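Local coordinates for lipase, class 3 (Penicillium roqueforti FM164, PDB 6L7N), which probably hydrolyses ester bonds of acylglycerols, as a fungal class 3 lipase with an alpha/beta-hydrolase fold, at residues S7-F12 / V228-S233; T100-D103 / L109-L112; G113-W118 / V157-G162. One frame throughout, in Å; residues are numbered along the deposited sequence.

Contacts 2 and 3 are neighbours, their centres about 9 Å apart, and share one side chain: W115 of helix 112-135 brings CZ2 to 3.3 Å from P102 O, and the adjoining CH2 meets D159 of helix 148-161. The strand 110-111 of contact 2 runs straight into helix 112-135. Contact 1 lies across the molecule, its centre about 34 Å from that of contact 2 and about 28 Å from that of contact 3. S147, H261 and D201 have the geometry of a Ser-His-Asp triad and are probably the catalytic residues, as in other lipases of this fold; S147 sits just before helix 148-161, whose C-terminal end belongs to contact 3.

Contact 1: S7-F12 / V228-S233; sequences SELNQF and VTVGAS
The flat group that L9 meets is the peptide between G231 and A232: its CD2 methyl lies over one face of that plane, 3.9 Å from G231 C and 3.8 Å from A232 N. The same methyl approaches V230 O at 3.6 Å. One turn on, the F12 ring has E8 O over one face, near the rim, and meets the rings of Y220 and F196 edge-to-face, turned toward the sheet rather than the loop. With CG anti to the backbone N (chi1 177°), L9 carries its two methyls to the loop, CD1 going to V230 CG1 at 4.0 Å, where the two side chains cross obliquely. This is helix 6-22, from the N-terminal region of class 3 lipases, here leaning on the loop at the edge of the alpha/beta-hydrolase sheet that joins strand 219-222 to the outermost strand 235-238. I235 at the start of that strand touches both L9 and V230, and no hydrogen bond joins the two segments. Nearby, A232 is tied by its backbone to V4, just ahead of the helix, and the D234 carboxylate accepts from G231 N.

Contact 2: T100-D103 / L109-L112; sequences TNPD and LADL
T100 and A110 form an antiparallel hydrogen-bonded pair, T100 N giving to A110 O and A110 N giving to T100 O, each at 2.8 Å. The second bond is the straighter, 161° at the hydrogen against 138°. Followed outward, the T100 side chain starts with CB packed 3.7 Å from L112 CD1, then forks. OG1, anti to the backbone N, passes 3.9 Å from that same L112 methyl. CG2 takes the place between the backbone N and the carbonyl carbon, which carries it in over the partner strand, 3.6 Å from A110 O. The T100 and L112 side chains cross at about a right angle. At the turn side, L109 sets its CD2 methyl 3.6 Å from T100 O, an oxygen that also receives a CA-H...O contact from L109 CA. Beyond the pair, P102 lays CG against A110 CB at 3.9 Å, while N101 folds into an Asx turn, its OD1 accepting from D103 N. The two short strands make a small beta hairpin, and the C105-C108 disulfide pins the loop between them. On the far side of strand 110-111, backbone hydrogen bonds tie L109 to N180 and D111 to V178. The hairpin then hands over to helix 112-135: D111 is its N-cap, with OD1 accepting from F114 N, and W115 on the first turn packs against T100 and P102.

Contact 3: G113-W118 / V157-G162; sequences GFWGSW and VADLRG
W118 gives its indole N-H to D159: NE1 to OD2 is 2.7 Å, almost linear at 168°, and the oxygen sits in the ring plane, using its anti lone pair. The carboxylate stands nearly perpendicular to the indole, the planes 89° apart. OD2 also lies 3.8 Å from W115 CH2, and W115 CH2 itself meets the W118 ring at its edge. On L160 packs the benzo part of W118, CZ2 to CG being 4.1 Å. Both tryptophans hold CG anti to the backbone N, which carries their rings across to helix 148-161. That reach is needed: the segment axes come no closer than 12.0 Å, crossing at -54°, and large side chains fill the gap between helix 112-135, which leads into strand 140-146, and helix 148-161, which follows that strand after the probable nucleophile elbow. Around them, A156 and I125 touch W118, while I126 and L129 back L160. A phenylalanine in place of W118 has no N-H to give, and would probably leave OD2 relying on R122 and loosen the hold of the ring on L160. R122 bridges to OD2 and K163 to OD1, so this buried carboxylate, gripped by one N-H and two cations, is likely to stay ionised.

Contact 1: S7-F12 / V228-S233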
loop_
_atom_site.group_PDB
_atom_site.type_symbol
_atom_site.label_atom_id
_atom_site.label_comp_id
_atom_site.label_asym_id
_atom_site.label_seq_id
_atom_site.Cartn_x
_atom_site.Cartn_y
_atom_site.Cartn_z
ATOM N N SER A 7 16.118 12.857 -3.201
ATOM C CA SER A 7 15.958 12.134 -1.938
ATOM C C SER A 7 14.575 11.501 -1.827
ATOM O O SER A 7 14.434 10.330 -1.437
ATOM C CB SER A 7 16.189 13.082 -0.767
ATOM O OG SER A 7 15.735 12.507 0.443
ATOM N N GLU A 8 13.536 12.281 -2.130
ATOM C CA GLU A 8 12.177 11.747 -2.142
ATOM C C GLU A 8 12.057 10.588 -3.121
ATOM O O GLU A 8 11.455 9.552 -2.807
ATOM C CB GLU A 8 11.186 12.857 -2.490
ATOM C CG GLU A 8 10.968 13.841 -1.356
ATOM C CD GLU A 8 10.311 15.124 -1.813
ATOM O OE1 GLU A 8 10.882 15.813 -2.683
ATOM O OE2 GLU A 8 9.224 15.441 -1.293
ATOM N N LEU A 9 12.623 10.748 -4.319
ATOM C CA LEU A 9 12.579 9.680 -5.313
ATOM C C LEU A 9 13.271 8.420 -4.805
ATOM O O LEU A 9 12.777 7.306 -5.010
ATOM C CB LEU A 9 13.217 10.156 -6.618
ATOM C CG LEU A 9 13.295 9.109 -7.727
ATOM C CD1 LEU A 9 11.898 8.744 -8.218
ATOM C CD2 LEU A 9 14.174 9.587 -8.872
ATOM N N ASN A 10 14.422 8.572 -4.150
ATOM C CA ASN A 10 15.118 7.415 -3.597
ATOM C C ASN A 10 14.239 6.687 -2.586
ATOM O O ASN A 10 14.118 5.452 -2.617
ATOM C CB ASN A 10 16.433 7.857 -2.953
ATOM C CG ASN A 10 17.435 8.394 -3.961
ATOM O OD1 ASN A 10 17.298 8.193 -5.169
ATOM N ND2 ASN A 10 18.456 9.090 -3.463
ATOM N N GLN A 11 13.597 7.444 -1.688
ATOM C CA GLN A 11 12.683 6.818 -0.731
ATOM C C GLN A 11 11.541 6.088 -1.437
ATOM O O GLN A 11 11.179 4.960 -1.060
ATOM C CB GLN A 11 12.141 7.867 0.237
ATOM C CG GLN A 11 13.198 8.369 1.185
ATOM C CD GLN A 11 12.767 9.575 1.975
ATOM O OE1 GLN A 11 12.115 9.451 3.015
ATOM N NE2 GLN A 11 13.122 10.763 1.483
ATOM N N PHE A 12 10.966 6.718 -2.468
ATOM C CA PHE A 12 9.806 6.130 -3.133
ATOM C C PHE A 12 10.193 4.853 -3.875
ATOM O O PHE A 12 9.460 3.855 -3.826
ATOM C CB PHE A 12 9.170 7.144 -4.091
ATOM C CG PHE A 12 8.724 8.436 -3.430
ATOM C CD1 PHE A 12 8.478 8.500 -2.058
ATOM C CD2 PHE A 12 8.551 9.581 -4.188
ATOM C CE1 PHE A 12 8.071 9.690 -1.457
ATOM C CE2 PHE A 12 8.133 10.784 -3.590
ATOM C CZ PHE A 12 7.896 10.831 -2.231
ATOM N N VAL A 228 9.856 1.889 -17.575
ATOM C CA VAL A 228 10.677 3.094 -17.677
ATOM C C VAL A 228 11.251 3.429 -16.312
ATOM O O VAL A 228 10.556 3.352 -15.290
ATOM C CB VAL A 228 9.858 4.276 -18.224
ATOM C CG1 VAL A 228 10.631 5.586 -18.114
ATOM C CG2 VAL A 228 9.445 3.996 -19.640
ATOM N N THR A 229 12.527 3.797 -16.289
ATOM C CA THR A 229 13.097 4.360 -15.076
ATOM C C THR A 229 12.359 5.645 -14.735
ATOM O O THR A 229 12.115 6.485 -15.602
ATOM C CB THR A 229 14.590 4.638 -15.254
ATOM O OG1 THR A 229 14.767 5.954 -15.798
ATOM C CG2 THR A 229 15.225 3.612 -16.182
ATOM N N VAL A 230 11.986 5.790 -13.477
ATOM C CA VAL A 230 11.282 6.982 -13.027
ATOM C C VAL A 230 12.320 8.035 -12.668
ATOM O O VAL A 230 13.164 7.811 -11.793
ATOM C CB VAL A 230 10.371 6.670 -11.832
ATOM C CG1 VAL A 230 9.611 7.914 -11.425
ATOM C CG2 VAL A 230 9.417 5.524 -12.181
ATOM N N GLY A 231 12.268 9.182 -13.355
ATOM C CA GLY A 231 13.124 10.301 -13.014
ATOM C C GLY A 231 12.474 11.240 -12.003
ATOM O O GLY A 231 11.285 11.151 -11.707
ATOM N N ALA A 232 13.291 12.153 -11.464
ATOM C CA ALA A 232 12.755 13.183 -10.578
ATOM C C ALA A 232 11.676 14.004 -11.269
ATOM O O ALA A 232 10.764 14.516 -10.612
ATOM C CB ALA A 232 13.885 14.093 -10.084
ATOM N N SER A 233 11.745 14.120 -12.591
ATOM C CA SER A 233 10.749 14.863 -13.351
ATOM C C SER A 233 9.570 14.006 -13.798
ATOM O O SER A 233 8.708 14.504 -14.519
ATOM C CB SER A 233 11.397 15.504 -14.573
ATOM O OG SER A 233 11.997 14.502 -15.373
#

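Contact 2: T100-D103 / L109-L112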
loop_
_atom_site.group_PDB
_atom_site.type_symbol
_atom_site.label_atom_id
_atom_site.label_comp_id
_atom_site.label_asym_id
_atom_site.label_seq_id
_atom_site.Cartn_x
_atom_site.Cartn_y
_atom_site.Cartn_z
ATOM N N THR A 100 -19.095 0.428 4.794
ATOM C CA THR A 100 -19.220 -0.041 6.170
ATOM C C THR A 100 -18.653 1.015 7.108
ATOM O O THR A 100 -17.868 1.879 6.704
ATOM C CB THR A 100 -18.511 -1.384 6.408
ATOM O OG1 THR A 100 -18.958 -1.940 7.647
ATOM C CG2 THR A 100 -16.994 -1.189 6.508
ATOM N N ASN A 101 -19.076 0.941 8.374
ATOM C CA ASN A 101 -18.653 1.885 9.402
ATOM C C ASN A 101 -17.522 1.264 10.202
ATOM O O ASN A 101 -17.778 0.379 11.030
ATOM C CB ASN A 101 -19.825 2.242 10.319
ATOM C CG ASN A 101 -19.448 3.250 11.412
ATOM O OD1 ASN A 101 -18.277 3.549 11.639
ATOM N ND2 ASN A 101 -20.460 3.788 12.086
ATOM N N PRO A 102 -16.273 1.689 10.005
ATOM C CA PRO A 102 -15.135 1.042 10.671
ATOM C C PRO A 102 -14.856 1.548 12.078
ATOM O O PRO A 102 -13.898 1.079 12.702
ATOM C CB PRO A 102 -13.975 1.377 9.732
ATOM C CG PRO A 102 -14.316 2.731 9.203
ATOM C CD PRO A 102 -15.841 2.738 9.065
ATOM N N ASP A 103 -15.662 2.476 12.604
ATOM C CA ASP A 103 -15.436 3.077 13.929
ATOM C C ASP A 103 -14.146 3.890 13.978
ATOM O O ASP A 103 -13.481 3.945 15.018
ATOM C CB ASP A 103 -15.415 2.033 15.058
ATOM C CG ASP A 103 -16.778 1.405 15.328
ATOM O OD1 ASP A 103 -17.741 2.146 15.650
ATOM O OD2 ASP A 103 -16.879 0.157 15.247
ATOM N N LEU A 109 -16.782 6.300 6.534
ATOM C CA LEU A 109 -17.199 5.003 6.015
ATOM C C LEU A 109 -16.060 4.448 5.184
ATOM O O LEU A 109 -15.414 5.196 4.449
ATOM C CB LEU A 109 -18.455 5.096 5.131
ATOM C CG LEU A 109 -19.746 5.581 5.800
ATOM C CD1 LEU A 109 -20.811 5.838 4.749
ATOM C CD2 LEU A 109 -20.235 4.584 6.851
ATOM N N ALA A 110 -15.833 3.141 5.288
ATOM C CA ALA A 110 -14.789 2.462 4.541
ATOM C C ALA A 110 -15.402 1.438 3.593
ATOM O O ALA A 110 -16.554 1.025 3.735
ATOM C CB ALA A 110 -13.785 1.757 5.474
ATOM N N ASP A 111 -14.612 1.048 2.605
ATOM C CA ASP A 111 -14.964 -0.056 1.725
ATOM C C ASP A 111 -14.988 -1.353 2.516
ATOM O O ASP A 111 -14.002 -1.707 3.169
ATOM C CB ASP A 111 -13.948 -0.183 0.593
ATOM C CG ASP A 111 -14.247 -1.330 -0.317
ATOM O OD1 ASP A 111 -13.895 -2.512 -0.025
ATOM O OD2 ASP A 111 -14.865 -1.050 -1.340
ATOM N N LEU A 112 -16.106 -2.073 2.438
ATOM C CA LEU A 112 -16.301 -3.229 3.312
ATOM C C LEU A 112 -15.256 -4.318 3.076
ATOM O O LEU A 112 -14.786 -4.951 4.030
ATOM C CB LEU A 112 -17.704 -3.796 3.106
ATOM C CG LEU A 112 -17.982 -5.121 3.829
ATOM C CD1 LEU A 112 -17.883 -4.924 5.344
ATOM C CD2 LEU A 112 -19.330 -5.683 3.414
#

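Contact 3: G113-W118 / V157-G162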
loop_
_atom_site.group_PDB
_atom_site.type_symbol
_atom_site.label_atom_id
_atom_site.label_comp_id
_atom_site.label_asym_id
_atom_site.label_seq_id
_atom_site.Cartn_x
_atom_site.Cartn_y
_atom_site.Cartn_z
ATOM N N GLY A 113 -14.918 -4.592 1.815
ATOM C CA GLY A 113 -13.970 -5.670 1.545
ATOM C C GLY A 113 -12.613 -5.405 2.163
ATOM O O GLY A 113 -12.036 -6.262 2.846
ATOM N N PHE A 114 -12.093 -4.196 1.951
ATOM C CA PHE A 114 -10.763 -3.868 2.454
ATOM C C PHE A 114 -10.753 -3.824 3.979
ATOM O O PHE A 114 -9.849 -4.373 4.626
ATOM C CB PHE A 114 -10.303 -2.528 1.878
ATOM C CG PHE A 114 -10.293 -2.475 0.374
ATOM C CD1 PHE A 114 -9.914 -3.587 -0.377
ATOM C CD2 PHE A 114 -10.619 -1.307 -0.290
ATOM C CE1 PHE A 114 -9.888 -3.529 -1.763
ATOM C CE2 PHE A 114 -10.595 -1.244 -1.688
ATOM C CZ PHE A 114 -10.237 -2.363 -2.420
ATOM N N TRP A 115 -11.743 -3.142 4.573
ATOM C CA TRP A 115 -11.819 -3.087 6.027
ATOM C C TRP A 115 -11.926 -4.483 6.611
ATOM O O TRP A 115 -11.291 -4.787 7.623
ATOM C CB TRP A 115 -13.015 -2.242 6.474
ATOM C CG TRP A 115 -13.087 -2.139 7.949
ATOM C CD1 TRP A 115 -14.015 -2.710 8.782
ATOM C CD2 TRP A 115 -12.165 -1.452 8.786
ATOM N NE1 TRP A 115 -13.735 -2.390 10.090
ATOM C CE2 TRP A 115 -12.590 -1.634 10.116
ATOM C CE3 TRP A 115 -11.015 -0.695 8.541
ATOM C CZ2 TRP A 115 -11.901 -1.087 11.192
ATOM C CZ3 TRP A 115 -10.343 -0.147 9.615
ATOM C CH2 TRP A 115 -10.789 -0.352 10.924
ATOM N N GLY A 116 -12.745 -5.337 5.996
ATOM C CA GLY A 116 -12.867 -6.706 6.469
ATOM C C GLY A 116 -11.548 -7.451 6.437
ATOM O O GLY A 116 -11.229 -8.217 7.357
ATOM N N SER A 117 -10.757 -7.236 5.376
ATOM C CA SER A 117 -9.461 -7.905 5.304
ATOM C C SER A 117 -8.539 -7.434 6.429
ATOM O O SER A 117 -7.775 -8.229 6.989
ATOM C CB SER A 117 -8.817 -7.674 3.936
ATOM O OG SER A 117 -9.658 -8.160 2.899
ATOM N N TRP A 118 -8.600 -6.144 6.776
ATOM C CA TRP A 118 -7.793 -5.666 7.901
ATOM C C TRP A 118 -8.308 -6.204 9.240
ATOM O O TRP A 118 -7.510 -6.638 10.083
ATOM C CB TRP A 118 -7.728 -4.132 7.920
ATOM C CG TRP A 118 -7.203 -3.532 9.209
ATOM C CD1 TRP A 118 -7.832 -2.607 9.998
ATOM C CD2 TRP A 118 -5.937 -3.806 9.852
ATOM N NE1 TRP A 118 -7.043 -2.295 11.092
ATOM C CE2 TRP A 118 -5.878 -3.014 11.022
ATOM C CE3 TRP A 118 -4.853 -4.636 9.550
ATOM C CZ2 TRP A 118 -4.782 -3.041 11.893
ATOM C CZ3 TRP A 118 -3.777 -4.659 10.412
ATOM C CH2 TRP A 118 -3.745 -3.865 11.562
ATOM N N VAL A 157 -2.956 1.440 8.407
ATOM C CA VAL A 157 -2.218 2.579 8.941
ATOM C C VAL A 157 -3.159 3.465 9.723
ATOM O O VAL A 157 -2.885 3.837 10.871
ATOM C CB VAL A 157 -1.548 3.397 7.829
ATOM C CG1 VAL A 157 -0.650 4.438 8.454
ATOM C CG2 VAL A 157 -0.766 2.567 6.974
ATOM N N ALA A 158 -4.300 3.799 9.116
ATOM C CA ALA A 158 -5.149 4.799 9.750
ATOM C C ALA A 158 -5.597 4.289 11.107
ATOM O O ALA A 158 -5.548 5.014 12.112
ATOM C CB ALA A 158 -6.349 5.119 8.850
ATOM N N ASP A 159 -5.914 2.995 11.163
ATOM C CA ASP A 159 -6.402 2.399 12.394
ATOM C C ASP A 159 -5.290 2.361 13.425
ATOM O O ASP A 159 -5.478 2.770 14.579
ATOM C CB ASP A 159 -6.921 0.998 12.093
ATOM C CG ASP A 159 -7.650 0.373 13.259
ATOM O OD1 ASP A 159 -8.061 1.083 14.206
ATOM O OD2 ASP A 159 -7.817 -0.854 13.208
ATOM N N LEU A 160 -4.098 1.925 12.995
ATOM C CA LEU A 160 -2.980 1.843 13.927
ATOM C C LEU A 160 -2.594 3.214 14.444
ATOM O O LEU A 160 -2.049 3.327 15.550
ATOM C CB LEU A 160 -1.780 1.178 13.265
ATOM C CG LEU A 160 -1.993 -0.309 12.988
ATOM C CD1 LEU A 160 -0.877 -0.860 12.107
ATOM C CD2 LEU A 160 -2.116 -1.095 14.305
ATOM N N ARG A 161 -2.869 4.268 13.672
ATOM C CA ARG A 161 -2.463 5.572 14.172
ATOM C C ARG A 161 -3.314 6.001 15.363
ATOM O O ARG A 161 -2.862 6.825 16.167
ATOM C CB ARG A 161 -2.519 6.598 13.040
ATOM C CG ARG A 161 -1.364 6.470 12.032
ATOM C CD ARG A 161 -1.618 7.379 10.820
ATOM N NE ARG A 161 -0.539 7.343 9.834
ATOM C CZ ARG A 161 -0.711 7.634 8.546
ATOM N NH1 ARG A 161 -1.918 7.955 8.096
ATOM N NH2 ARG A 161 0.312 7.567 7.708
ATOM N N GLY A 162 -4.516 5.439 15.508
ATOM C CA GLY A 162 -5.352 5.665 16.663
ATOM C C GLY A 162 -5.159 4.661 17.777
ATOM O O GLY A 162 -5.816 4.759 18.816
#